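Local coordinates for esterase (PDB 3H2G), which degrades rice cell walls as an esterase of the alpha/beta-hydrolase class and contributes to the virulence of the bacterium Xanthomonas oryzae, at residues T338-L341 / K342-Q345. Sequence-based numbering, arbitrary orientation.
Sequences TVPL and KNAQ
Asn-343 folds its carboxamide back over the turn that starts helix 342-353 and grips the carbonyl of Pro-340: ND2 reaches Pro-340 O at 2.9 Å with an N-H...O angle of 155°. The donor lies in the carbonyl plane on a lone pair, and the oxygen sits only 15° out of the amide plane, so the N-H points at the carbonyl oxygen close to the plane of both groups. With CG beside its own backbone N (chi1 -82°), the amide is brought to the same oxygen that the main-chain N of Asn-343 approaches. Val-339 crosses the Asn-343 side chain at about a right angle, its CG1 lying 3.6 Å from ND2; this valine also touches His-377, probably the histidine of the catalytic triad expected of an alpha/beta-hydrolase.

One residue on, Leu-341 O accepts from Gln-345 N at 3.2 Å, the i to i+4 bond that closes the opening turn of the helix, while Ala-344 N offers a weaker, bent bond. Leu-341 CD1 rests 4.0 Å from Ala-344 CB, and both side chains pack on Leu-361 of strand 359-363. Through its amide, whose OD1 accepts from the backbone N of Ala-210, Asn-343 thus ties the helix start both to the loop beside the probable active site and to a second backbone segment, a buried polar group paired at both ends and so fixed in its rotation.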
loop_
_atom_site.group_PDB
_atom_site.type_symbol
_atom_site.label_atom_id
_atom_site.label_comp_id
_atom_site.label_asym_id
_atom_site.label_seq_id
_atom_site.Cartn_x
_atom_site.Cartn_y
_atom_site.Cartn_z
ATOM N N THR A 338 -13.245 5.160 -4.910
ATOM C CA THR A 338 -11.913 5.105 -5.510
ATOM C C THR A 338 -11.511 3.641 -5.693
ATOM O O THR A 338 -11.007 3.248 -6.748
ATOM C CB THR A 338 -10.873 5.843 -4.637
ATOM O OG1 THR A 338 -11.210 7.237 -4.571
ATOM C CG2 THR A 338 -9.477 5.700 -5.234
ATOM N N VAL A 339 -11.742 2.839 -4.660
ATOM C CA VAL A 339 -11.454 1.410 -4.709
ATOM C C VAL A 339 -12.701 0.702 -4.178
ATOM O O VAL A 339 -12.828 0.466 -2.974
ATOM C CB VAL A 339 -10.234 1.036 -3.830
ATOM C CG1 VAL A 339 -10.006 -0.473 -3.871
ATOM C CG2 VAL A 339 -8.990 1.766 -4.328
ATOM N N PRO A 340 -13.651 0.373 -5.071
ATOM C CA PRO A 340 -14.890 -0.303 -4.676
ATOM C C PRO A 340 -14.667 -1.561 -3.846
ATOM O O PRO A 340 -13.748 -2.338 -4.108
ATOM C CB PRO A 340 -15.559 -0.593 -6.014
ATOM C CG PRO A 340 -15.156 0.607 -6.832
ATOM C CD PRO A 340 -13.686 0.727 -6.504
ATOM N N LEU A 341 -15.519 -1.752 -2.844
ATOM C CA LEU A 341 -15.421 -2.913 -1.966
ATOM C C LEU A 341 -15.623 -4.197 -2.764
ATOM O O LEU A 341 -15.358 -5.297 -2.274
ATOM C CB LEU A 341 -16.457 -2.806 -0.842
ATOM C CG LEU A 341 -16.307 -3.769 0.339
ATOM C CD1 LEU A 341 -14.900 -3.670 0.921
ATOM C CD2 LEU A 341 -17.354 -3.427 1.399
ATOM N N LYS A 342 -16.099 -4.048 -4.000
ATOM C CA LYS A 342 -16.304 -5.188 -4.887
ATOM C C LYS A 342 -14.997 -5.977 -4.973
ATOM O O LYS A 342 -15.000 -7.185 -5.191
ATOM C CB LYS A 342 -16.702 -4.708 -6.286
ATOM C CG LYS A 342 -16.789 -5.821 -7.327
ATOM C CD LYS A 342 -16.980 -5.272 -8.739
ATOM C CE LYS A 342 -16.968 -6.407 -9.768
ATOM N NZ LYS A 342 -17.032 -5.928 -11.174
ATOM N N ASN A 343 -13.879 -5.277 -4.800
ATOM C CA ASN A 343 -12.563 -5.907 -4.849
ATOM C C ASN A 343 -12.424 -7.006 -3.804
ATOM O O ASN A 343 -11.945 -8.103 -4.105
ATOM C CB ASN A 343 -11.473 -4.853 -4.636
ATOM C CG ASN A 343 -11.139 -4.103 -5.905
ATOM O OD1 ASN A 343 -10.458 -4.630 -6.785
ATOM N ND2 ASN A 343 -11.626 -2.872 -6.014
ATOM N N ALA A 344 -12.838 -6.709 -2.577
ATOM C CA ALA A 344 -12.755 -7.678 -1.486
ATOM C C ALA A 344 -13.742 -8.823 -1.703
ATOM O O ALA A 344 -13.423 -9.987 -1.457
ATOM C CB ALA A 344 -13.037 -6.988 -0.156
ATOM N N GLN A 345 -14.942 -8.485 -2.165
ATOM C CA GLN A 345 -15.977 -9.481 -2.421
ATOM C C GLN A 345 -15.532 -10.440 -3.518
ATOM O O GLN A 345 -15.705 -11.656 -3.403
ATOM C CB GLN A 345 -17.283 -8.785 -2.818
ATOM C CG GLN A 345 -17.938 -8.034 -1.661
ATOM C CD GLN A 345 -18.951 -6.997 -2.111
ATOM O OE1 GLN A 345 -19.743 -6.501 -1.307
ATOM N NE2 GLN A 345 -18.922 -6.649 -3.390
#